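Local coordinates for protein arylmalonate decarboxylase (Bordetella bronchiseptica, PDB 3IXL) that catalyses the enantioselective decarboxylation of 2-aryl-2-methylmalonates, releasing carbon dioxide and leaving 2-arylpropionates, at residues A22-L27 / L192-A196; S76-Y80 / T102-T106. The protein carries 2 engineered substitutions. The contacts are given in a common frame with arbitrary orientation. Numbering follows the deposited sequence.

Contact 1. Residues A22-L27 / L192-A196; sequences ADGARL and LTLDA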
loop_
_atom_site.group_PDB
_atom_site.type_symbol
_atom_site.label_atom_id
_atom_site.label_comp_id
_atom_site.label_asym_id
_atom_site.label_seq_id
_atom_site.Cartn_x
_atom_site.Cartn_y
_atom_site.Cartn_z
ATOM N N ALA A 22 4.741 -5.557 9.570
ATOM C CA ALA A 22 4.159 -6.474 10.550
ATOM C C ALA A 22 2.938 -7.247 10.048
ATOM O O ALA A 22 2.623 -8.327 10.557
ATOM C CB ALA A 22 3.824 -5.723 11.832
ATOM N N ASP A 23 2.250 -6.710 9.048
ATOM C CA ASP A 23 1.045 -7.367 8.563
ATOM C C ASP A 23 1.297 -8.741 7.945
ATOM O O ASP A 23 0.399 -9.584 7.925
ATOM C CB ASP A 23 0.318 -6.478 7.560
ATOM C CG ASP A 23 -0.315 -5.253 8.203
ATOM O OD1 ASP A 23 -0.305 -5.111 9.451
ATOM O OD2 ASP A 23 -0.814 -4.418 7.434
ATOM N N GLY A 24 2.510 -8.966 7.434
ATOM C CA GLY A 24 2.813 -10.211 6.709
ATOM C C GLY A 24 2.663 -11.460 7.559
ATOM O O GLY A 24 2.145 -12.480 7.091
ATOM N N ALA A 25 3.114 -11.364 8.806
ATOM C CA ALA A 25 3.063 -12.484 9.752
ATOM C C ALA A 25 1.635 -12.870 10.126
ATOM O O ALA A 25 1.383 -14.003 10.534
ATOM C CB ALA A 25 3.862 -12.157 10.996
ATOM N N ARG A 26 0.708 -11.925 9.982
ATOM C CA ARG A 26 -0.692 -12.148 10.298
ATOM C C ARG A 26 -1.480 -12.606 9.070
ATOM O O ARG A 26 -2.230 -13.576 9.124
ATOM C CB ARG A 26 -1.271 -10.868 10.898
ATOM C CG ARG A 26 -0.680 -10.544 12.280
ATOM C CD ARG A 26 -1.031 -9.143 12.771
ATOM N NE ARG A 26 -2.436 -9.034 13.148
ATOM C CZ ARG A 26 -3.058 -7.889 13.427
ATOM N NH1 ARG A 26 -2.407 -6.730 13.352
ATOM N NH2 ARG A 26 -4.342 -7.905 13.765
ATOM N N LEU A 27 -1.265 -11.937 7.946
ATOM C CA LEU A 27 -1.980 -12.277 6.717
ATOM C C LEU A 27 -1.546 -13.606 6.118
ATOM O O LEU A 27 -2.378 -14.423 5.716
ATOM C CB LEU A 27 -1.776 -11.185 5.665
ATOM C CG LEU A 27 -2.411 -9.827 5.941
ATOM C CD1 LEU A 27 -1.855 -8.798 4.967
ATOM C CD2 LEU A 27 -3.912 -9.930 5.817
ATOM N N LEU A 192 -1.173 0.574 10.974
ATOM C CA LEU A 192 -1.518 -0.789 11.363
ATOM C C LEU A 192 -3.032 -0.909 11.326
ATOM O O LEU A 192 -3.734 -0.527 12.260
ATOM C CB LEU A 192 -0.930 -1.133 12.741
ATOM C CG LEU A 192 0.602 -1.173 12.754
ATOM C CD1 LEU A 192 1.161 -1.104 14.171
ATOM C CD2 LEU A 192 1.132 -2.406 12.020
ATOM N N THR A 193 -3.520 -1.443 10.215
ATOM C CA THR A 193 -4.926 -1.339 9.841
ATOM C C THR A 193 -5.710 -2.646 9.886
ATOM O O THR A 193 -6.906 -2.641 9.602
ATOM C CB THR A 193 -5.068 -0.806 8.399
ATOM O OG1 THR A 193 -4.526 -1.761 7.472
ATOM C CG2 THR A 193 -4.343 0.531 8.238
ATOM N N LEU A 194 -5.050 -3.761 10.207
ATOM C CA LEU A 194 -5.707 -5.062 10.040
ATOM C C LEU A 194 -6.979 -5.255 10.865
ATOM O O LEU A 194 -7.908 -5.922 10.410
ATOM C CB LEU A 194 -4.725 -6.222 10.269
ATOM C CG LEU A 194 -3.699 -6.478 9.156
ATOM C CD1 LEU A 194 -2.775 -7.602 9.566
ATOM C CD2 LEU A 194 -4.364 -6.808 7.841
ATOM N N ASP A 195 -7.027 -4.691 12.068
ATOM C CA ASP A 195 -8.232 -4.815 12.896
ATOM C C ASP A 195 -9.292 -3.784 12.510
ATOM O O ASP A 195 -10.483 -3.988 12.761
ATOM C CB ASP A 195 -7.885 -4.704 14.379
ATOM C CG ASP A 195 -7.120 -5.909 14.900
ATOM O OD1 ASP A 195 -7.249 -7.009 14.327
ATOM O OD2 ASP A 195 -6.395 -5.754 15.899
ATOM N N ALA A 196 -8.866 -2.698 11.868
ATOM C CA ALA A 196 -9.802 -1.655 11.434
ATOM C C ALA A 196 -10.643 -2.077 10.241
ATOM O O ALA A 196 -11.847 -1.791 10.187
ATOM C CB ALA A 196 -9.058 -0.356 11.124
HETATM O O HOH W 1 -1.903 -2.171 7.984
HETATM O O HOH W 2 -2.255 -4.022 11.116
HETATM O O HOH W 3 -4.065 -4.317 14.019
#

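Contact 2. Residues S76-Y80 / T102-T106; sequences SLSFY and TTMST. With PAC (2-phenylacetic acid), chain C.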
loop_
_atom_site.group_PDB
_atom_site.type_symbol
_atom_site.label_atom_id
_atom_site.label_comp_id
_atom_site.label_asym_id
_atom_site.label_seq_id
_atom_site.Cartn_x
_atom_site.Cartn_y
_atom_site.Cartn_z
ATOM N N SER A 76 3.001 6.334 -1.266
ATOM C CA SER A 76 3.304 7.696 -1.682
ATOM C C SER A 76 4.616 7.831 -2.458
ATOM O O SER A 76 4.707 8.636 -3.382
ATOM C CB SER A 76 3.193 8.678 -0.507
ATOM O OG SER A 76 4.035 8.300 0.563
ATOM N N LEU A 77 5.615 7.026 -2.112
ATOM C CA LEU A 77 6.867 7.027 -2.869
ATOM C C LEU A 77 6.602 6.639 -4.318
ATOM O O LEU A 77 7.307 7.090 -5.230
ATOM C CB LEU A 77 7.852 6.042 -2.238
ATOM C CG LEU A 77 9.348 6.047 -2.446
ATOM C CD1 LEU A 77 9.936 7.440 -2.410
ATOM C CD2 LEU A 77 9.886 5.253 -1.286
ATOM N N SER A 78 5.581 5.802 -4.530
ATOM C CA SER A 78 5.237 5.341 -5.870
ATOM C C SER A 78 4.171 6.166 -6.614
ATOM O O SER A 78 4.123 6.100 -7.840
ATOM C CB SER A 78 4.921 3.838 -5.888
ATOM O OG SER A 78 3.894 3.476 -4.975
ATOM N N PHE A 79 3.373 6.969 -5.902
ATOM C CA PHE A 79 2.373 7.819 -6.578
ATOM C C PHE A 79 2.701 9.312 -6.664
ATOM O O PHE A 79 2.014 10.034 -7.400
ATOM C CB PHE A 79 0.921 7.583 -6.070
ATOM C CG PHE A 79 0.618 8.128 -4.675
ATOM C CD1 PHE A 79 0.696 9.499 -4.385
ATOM C CD2 PHE A 79 0.196 7.263 -3.671
ATOM C CE1 PHE A 79 0.411 9.981 -3.108
ATOM C CE2 PHE A 79 -0.108 7.728 -2.393
ATOM C CZ PHE A 79 -0.003 9.088 -2.108
ATOM N N TYR A 80 3.715 9.784 -5.933
ATOM C CA TYR A 80 3.869 11.239 -5.778
ATOM C C TYR A 80 4.196 12.006 -7.049
ATOM O O TYR A 80 4.043 13.226 -7.092
ATOM C CB TYR A 80 4.841 11.622 -4.662
ATOM C CG TYR A 80 6.334 11.574 -4.964
ATOM C CD1 TYR A 80 7.004 10.358 -5.135
ATOM C CD2 TYR A 80 7.096 12.748 -4.983
ATOM C CE1 TYR A 80 8.375 10.320 -5.358
ATOM C CE2 TYR A 80 8.473 12.717 -5.189
ATOM C CZ TYR A 80 9.107 11.499 -5.383
ATOM O OH TYR A 80 10.477 11.457 -5.575
ATOM N N THR A 102 6.521 -4.882 -8.565
ATOM C CA THR A 102 5.300 -4.123 -8.358
ATOM C C THR A 102 5.528 -3.031 -7.322
ATOM O O THR A 102 6.629 -2.893 -6.786
ATOM C CB THR A 102 4.131 -5.056 -7.976
ATOM O OG1 THR A 102 2.907 -4.316 -8.011
ATOM C CG2 THR A 102 4.353 -5.712 -6.597
ATOM N N THR A 103 4.498 -2.228 -7.073
ATOM C CA THR A 103 4.563 -1.157 -6.077
ATOM C C THR A 103 3.260 -1.146 -5.284
ATOM O O THR A 103 2.232 -1.669 -5.736
ATOM C CB THR A 103 4.693 0.246 -6.693
ATOM O OG1 THR A 103 3.451 0.621 -7.306
ATOM C CG2 THR A 103 5.854 0.343 -7.699
ATOM N N MET A 104 3.305 -0.523 -4.108
ATOM C CA MET A 104 2.122 -0.404 -3.275
ATOM C C MET A 104 1.025 0.434 -3.947
ATOM O O MET A 104 -0.159 0.215 -3.690
ATOM C CB MET A 104 2.511 0.151 -1.902
ATOM C CG MET A 104 1.394 0.213 -0.871
ATOM S SD MET A 104 2.093 0.570 0.753
ATOM C CE MET A 104 2.645 -1.057 1.240
ATOM N N SER A 105 1.402 1.377 -4.808
ATOM C CA SER A 105 0.374 2.097 -5.576
ATOM C C SER A 105 -0.330 1.193 -6.582
ATOM O O SER A 105 -1.554 1.252 -6.725
ATOM C CB SER A 105 0.959 3.314 -6.282
ATOM O OG SER A 105 1.208 4.353 -5.352
ATOM N N THR A 106 0.427 0.364 -7.299
ATOM C CA THR A 106 -0.188 -0.619 -8.180
ATOM C C THR A 106 -1.061 -1.581 -7.378
ATOM O O THR A 106 -2.153 -1.958 -7.811
ATOM C CB THR A 106 0.889 -1.377 -8.938
ATOM O OG1 THR A 106 1.488 -0.475 -9.868
ATOM C CG2 THR A 106 0.335 -2.601 -9.670
HETATM C C1 PAC C . 3.006 5.314 2.274
HETATM C C2 PAC C . 4.043 5.698 3.313
HETATM C "C1'" PAC C . 4.659 4.653 4.220
HETATM C "C2'" PAC C . 5.093 5.110 5.468
HETATM C "C3'" PAC C . 5.686 4.241 6.382
HETATM C "C4'" PAC C . 5.854 2.901 6.046
HETATM C "C5'" PAC C . 5.419 2.432 4.800
HETATM C "C6'" PAC C . 4.830 3.303 3.878
HETATM O O1 PAC C . 2.569 4.136 2.141
HETATM O O2 PAC C . 2.602 6.266 1.547
#

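Contact 1. Residues A22-L27 / L192-A196
An interdomain contact, part salt bridge, part leucine packing and part ordered water, joins the short helix 23-27 to the loop 192-196. The helix lies in the first domain, after strand 8-13; the loop lies in the second, between strand 183-187 and helix 196-204. The contact centres on L194, the residue most covered here. L194 CD2 meets L27 CD2 at 3.7 Å, and L194 CD1 is 3.8 Å from R26 CB and 3.5 Å from D23 OD1, so one leucine fits against three residues of 22-27 and its CD1 also lies over a face of the R26 guanidinium. At the edge of that guanidinium, near its plane, the partner is instead a charge: R26 NH2 forms a salt bridge with D195 OD1 at 3.1 Å, its hydrogen bond weak in angle, while a water takes a bond from R26 NH1 (3.0 Å) and gives a weak one to D195 OD2 (3.3 Å). In the two-domain fold of the Asp/Glu racemase clan, each domain here has a parallel sheet of strand order 2-1-3-4, and this contact joins a helix of the first half to a loop of the second. Water does much of the bridging: D23 OD2 and D23 OD1 receive bonds from two waters (2.6 and 2.8 Å), which in turn accept from the successive amides T193 N (2.8 Å) and L194 N (3.0 Å). Helix 211-222 packs against both segments, its P213 touching D23, T193 and L194. At the rim, A22 CB just reaches L192 CD2 at 4.3 Å.

Contact 2. Residues S76-Y80 / T102-T106
Serine-to-serine hydrogen bonding dominates this buried contact, a small interface in which a short helix meets the junction of a strand with the next helix. S105 OG donates to S78 OG at 2.9 Å, and S105 N, in the first turn of helix 104-114, donates to the same S78 OG at 3.3 Å. S78 OG, accepting from S105, turns its own proton back to the carbonyls before it, chiefly that of the engineered C74, with that of T75 also in reach, so one hydroxyl ties the turn of helix 75-79 to its neighbour. A second polar feature is the N-cap: T103 OG1 accepts from T106 N at 3.0 Å, closing the start of helix 104-114, and is itself hydrogen-bonded to N86. Van der Waals contact is slight: S78 CB lies 3.7 Å from T103 CB, and F79 CB 3.3 Å from the hydroxyl oxygen S105 OG, which sits near the edge of the F79 ring. The CA atoms of S78 and S105 come within 5.9 Å, a closeness that small side chains permit. Ligand contacts come from one flank: S76 N and S76 OG hold PAC O2 at 2.8 and 2.7 Å, whereas M104 SD lies 3.9 Å from PAC O1. Strand 101-103 is an outermost strand of the first parallel sheet and bonds to strand 67-72 through T102; N86 of helix 83-97 touches both serines, and F137 of helix 128-140 touches F79 and S105.

The two contacts illustrate how a ligand cleft can be built at the ends of parallel strands. Contact 1 spans the two domains, whereas contact 2 knits together the segments that follow strands 67-72 and 101-103 of the first; along the chain, contact 2 falls between the two segments of contact 1. Their centres are 19 Å apart and their nearest atoms about 8 Å, so they do not touch. Only contact 2 touches PAC, binding its carboxylate through S76; the side chain of L192 stops about 9 Å from the nearest atom of the ligand, on its phenyl side. G189, just before 192-196, joins T75 and Y126 in hydrogen-bonding the ligand, and the engineered C74 and S188 precede 76-80 and 192-196, respectively.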